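Local coordinates for protein similar to hydroxylamine oxidoreductase (Kuenenia stuttgartiensis, PDB 6H5L) that probably acts as an oxidoreductase, holding eight c-type hemes per chain within a 60-heme reductase complex of an anammox bacterium, at residues F371-L376 with W466-G471. Sequence-based numbering, arbitrary orientation.
Sequences FQAHTL and WYKLQG
The side chain of Lys-468 lies across the imidazole of His-374 at about a right angle where two helices, 356-389 and 455-476, run in roughly opposite directions within a helical bundle to which helix 480-513 also belongs. Its CD stands 4.2 Å from the centroid of the His-374 ring and 2° off the normal, a CH-pi contact almost exactly over the middle of one face. Lysine suits the place because its long methylene run can cover both a ring and a backbone while its amino end goes on to other partners. With CG anti to the backbone N (chi1 168°) the chain extends toward the facing helix; bends at chi3 and chi4 then turn the amino group aside. There NZ hydrogen-bonds to the carbonyl oxygens of Gly-305 and, one turn back on its own helix, Trp-464, so the buried amino group, probably charged, is met by two acceptors. His-374 is not one of them: its NE2 is 3.7 Å from Lys-468 NZ, with no hydrogen bond between them. Histidine fits because its flat ring gives the methylene a face while ND1 bonds weakly to Met-370 O.

Beside the ring, Ala-373 marks the nearest approach of the backbones, its CA 6.3 Å from that of Lys-468. A methyl is small enough for this closeness, and Ala-373 CB touches Lys-468 CD at 4.1 Å. Helix 480-513 contacts both helices: Met-491 packs on Lys-468, and Gln-488 NE2 donates to Gln-372 OE1. The same lysine CD also reaches the backbone of helix 356-389, 4.0 Å from Ala-373 O.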
ATOM      1  N   PHE A 371      40.470 -43.485  -2.566  1.00 24.52           N
ATOM      2  CA  PHE A 371      41.345 -44.649  -2.453  1.00 25.31           C
ATOM      3  C   PHE A 371      41.808 -45.119  -3.827  1.00 27.55           C
ATOM      4  O   PHE A 371      42.994 -45.402  -4.032  1.00 26.91           O
ATOM      5  CB  PHE A 371      40.626 -45.775  -1.707  1.00 22.85           C
ATOM      6  CG  PHE A 371      40.515 -45.546  -0.226  1.00 22.58           C
ATOM      7  CD1 PHE A 371      41.561 -44.975   0.480  1.00 20.01           C
ATOM      8  CD2 PHE A 371      39.364 -45.898   0.459  1.00 16.69           C
ATOM      9  CE1 PHE A 371      41.462 -44.762   1.843  1.00 20.20           C
ATOM     10  CE2 PHE A 371      39.259 -45.685   1.823  1.00 19.35           C
ATOM     11  CZ  PHE A 371      40.310 -45.117   2.515  1.00 21.64           C
ATOM     12  N   GLN A 372      40.883 -45.202  -4.787  1.00 24.64           N
ATOM     13  CA  GLN A 372      41.259 -45.645  -6.124  1.00 24.74           C
ATOM     14  C   GLN A 372      42.024 -44.564  -6.879  1.00 22.58           C
ATOM     15  O   GLN A 372      42.868 -44.881  -7.725  1.00 32.27           O
ATOM     16  CB  GLN A 372      40.015 -46.081  -6.905  1.00 19.92           C
ATOM     17  CG  GLN A 372      39.015 -44.976  -7.210  1.00 25.27           C
ATOM     18  CD  GLN A 372      39.318 -44.258  -8.510  1.00 25.42           C
ATOM     19  OE1 GLN A 372      39.651 -44.886  -9.517  1.00 25.06           O
ATOM     20  NE2 GLN A 372      39.211 -42.935  -8.496  1.00 21.80           N
ATOM     21  N   ALA A 373      41.755 -43.290  -6.584  1.00 21.71           N
ATOM     22  CA  ALA A 373      42.490 -42.215  -7.243  1.00 24.34           C
ATOM     23  C   ALA A 373      43.929 -42.145  -6.745  1.00 25.40           C
ATOM     24  O   ALA A 373      44.863 -42.000  -7.546  1.00 25.89           O
ATOM     25  CB  ALA A 373      41.778 -40.879  -7.032  1.00 16.09           C
ATOM     26  N   HIS A 374      44.132 -42.252  -5.426  1.00 25.50           N
ATOM     27  CA  HIS A 374      45.491 -42.328  -4.899  1.00 30.30           C
ATOM     28  C   HIS A 374      46.212 -43.580  -5.370  1.00 25.44           C
ATOM     29  O   HIS A 374      47.430 -43.545  -5.579  1.00 22.51           O
ATOM     30  CB  HIS A 374      45.471 -42.271  -3.370  1.00 20.05           C
ATOM     31  CG  HIS A 374      45.593 -40.885  -2.816  1.00 24.87           C
ATOM     32  ND1 HIS A 374      44.527 -40.195  -2.283  1.00 22.26           N
ATOM     33  CD2 HIS A 374      46.659 -40.059  -2.717  1.00 24.46           C
ATOM     34  CE1 HIS A 374      44.930 -39.005  -1.878  1.00 26.63           C
ATOM     35  NE2 HIS A 374      46.222 -38.897  -2.131  1.00 26.42           N
ATOM     36  N   THR A 375      45.486 -44.687  -5.530  1.00 24.10           N
ATOM     37  CA  THR A 375      46.080 -45.884  -6.113  1.00 23.59           C
ATOM     38  C   THR A 375      46.518 -45.629  -7.548  1.00 26.53           C
ATOM     39  O   THR A 375      47.614 -46.034  -7.953  1.00 25.12           O
ATOM     40  CB  THR A 375      45.088 -47.053  -6.055  1.00 24.91           C
ATOM     41  OG1 THR A 375      44.864 -47.424  -4.686  1.00 25.10           O
ATOM     42  CG2 THR A 375      45.615 -48.257  -6.829  1.00 19.70           C
ATOM     43  N   LEU A 376      45.672 -44.953  -8.331  1.00 26.28           N
ATOM     44  CA  LEU A 376      46.021 -44.645  -9.714  1.00 24.89           C
ATOM     45  C   LEU A 376      47.247 -43.743  -9.786  1.00 28.33           C
ATOM     46  O   LEU A 376      48.105 -43.915 -10.661  1.00 27.18           O
ATOM     47  CB  LEU A 376      44.831 -43.993 -10.418  1.00 17.26           C
ATOM     48  CG  LEU A 376      44.968 -43.705 -11.915  1.00 28.89           C
ATOM     49  CD1 LEU A 376      45.161 -44.994 -12.695  1.00 20.44           C
ATOM     50  CD2 LEU A 376      43.757 -42.942 -12.430  1.00 24.15           C
ATOM     51  N   TRP A 466      46.396 -31.877 -10.275  1.00 19.62           N
ATOM     52  CA  TRP A 466      45.301 -31.232 -10.989  1.00 21.48           C
ATOM     53  C   TRP A 466      44.082 -32.137 -11.104  1.00 24.31           C
ATOM     54  O   TRP A 466      43.004 -31.798 -10.610  1.00 29.91           O
ATOM     55  CB  TRP A 466      45.753 -30.802 -12.391  1.00 20.44           C
ATOM     56  CG  TRP A 466      46.230 -29.396 -12.495  1.00 17.04           C
ATOM     57  CD1 TRP A 466      46.502 -28.541 -11.469  1.00 18.82           C
ATOM     58  CD2 TRP A 466      46.487 -28.672 -13.703  1.00 23.18           C
ATOM     59  NE1 TRP A 466      46.922 -27.329 -11.964  1.00 20.89           N
ATOM     60  CE2 TRP A 466      46.921 -27.385 -13.333  1.00 26.65           C
ATOM     61  CE3 TRP A 466      46.395 -28.989 -15.063  1.00 16.60           C
ATOM     62  CZ2 TRP A 466      47.259 -26.412 -14.273  1.00 26.28           C
ATOM     63  CZ3 TRP A 466      46.733 -28.022 -15.994  1.00 13.83           C
ATOM     64  CH2 TRP A 466      47.160 -26.750 -15.595  1.00 23.12           C
ATOM     65  N   TYR A 467      44.238 -33.307 -11.718  1.00 22.38           N
ATOM     66  CA  TYR A 467      43.073 -34.092 -12.101  1.00 25.36           C
ATOM     67  C   TYR A 467      42.568 -34.956 -10.954  1.00 27.92           C
ATOM     68  O   TYR A 467      41.357 -35.164 -10.828  1.00 24.22           O
ATOM     69  CB  TYR A 467      43.407 -34.928 -13.332  1.00 20.85           C
ATOM     70  CG  TYR A 467      43.867 -34.072 -14.494  1.00 25.56           C
ATOM     71  CD1 TYR A 467      43.165 -32.928 -14.857  1.00 26.33           C
ATOM     72  CD2 TYR A 467      45.015 -34.390 -15.206  1.00 20.87           C
ATOM     73  CE1 TYR A 467      43.581 -32.135 -15.911  1.00 19.78           C
ATOM     74  CE2 TYR A 467      45.441 -33.601 -16.261  1.00 25.35           C
ATOM     75  CZ  TYR A 467      44.721 -32.476 -16.609  1.00 25.47           C
ATOM     76  OH  TYR A 467      45.139 -31.688 -17.656  1.00 24.01           O
ATOM     77  N   LYS A 468      43.469 -35.462 -10.109  1.00 26.30           N
ATOM     78  CA  LYS A 468      43.023 -36.120  -8.887  1.00 25.53           C
ATOM     79  C   LYS A 468      42.278 -35.145  -7.987  1.00 25.57           C
ATOM     80  O   LYS A 468      41.256 -35.499  -7.388  1.00 21.50           O
ATOM     81  CB  LYS A 468      44.211 -36.737  -8.148  1.00 21.93           C
ATOM     82  CG  LYS A 468      43.878 -37.185  -6.729  1.00 17.07           C
ATOM     83  CD  LYS A 468      44.820 -38.274  -6.234  1.00 22.04           C
ATOM     84  CE  LYS A 468      46.254 -37.783  -6.129  1.00 18.24           C
ATOM     85  NZ  LYS A 468      46.420 -36.722  -5.099  1.00 18.98           N
ATOM     86  N   LEU A 469      42.763 -33.904  -7.896  1.00 22.32           N
ATOM     87  CA  LEU A 469      42.139 -32.927  -7.009  1.00 23.68           C
ATOM     88  C   LEU A 469      40.801 -32.436  -7.553  1.00 25.88           C
ATOM     89  O   LEU A 469      39.884 -32.157  -6.773  1.00 19.88           O
ATOM     90  CB  LEU A 469      43.085 -31.748  -6.774  1.00 22.20           C
ATOM     91  CG  LEU A 469      44.478 -32.089  -6.236  1.00 15.96           C
ATOM     92  CD1 LEU A 469      45.161 -30.848  -5.686  1.00 17.41           C
ATOM     93  CD2 LEU A 469      44.405 -33.171  -5.174  1.00 13.06           C
ATOM     94  N   GLN A 470      40.671 -32.320  -8.878  1.00 27.01           N
ATOM     95  CA  GLN A 470      39.403 -31.879  -9.453  1.00 19.17           C
ATOM     96  C   GLN A 470      38.328 -32.948  -9.305  1.00 20.35           C
ATOM     97  O   GLN A 470      37.190 -32.642  -8.932  1.00 20.53           O
ATOM     98  CB  GLN A 470      39.594 -31.494 -10.919  1.00 19.82           C
ATOM     99  CG  GLN A 470      40.368 -30.201 -11.107  1.00 19.95           C
ATOM    100  CD  GLN A 470      40.658 -29.884 -12.559  1.00 21.07           C
ATOM    101  OE1 GLN A 470      39.745 -29.672 -13.356  1.00 28.38           O
ATOM    102  NE2 GLN A 470      41.938 -29.848 -12.911  1.00 21.19           N
ATOM    103  N   GLY A 471      38.668 -34.205  -9.592  1.00 23.17           N
ATOM    104  CA  GLY A 471      37.734 -35.286  -9.325  1.00 21.24           C
ATOM    105  C   GLY A 471      37.418 -35.429  -7.851  1.00 22.76           C
ATOM    106  O   GLY A 471      36.302 -35.801  -7.483  1.00 20.13           O
TER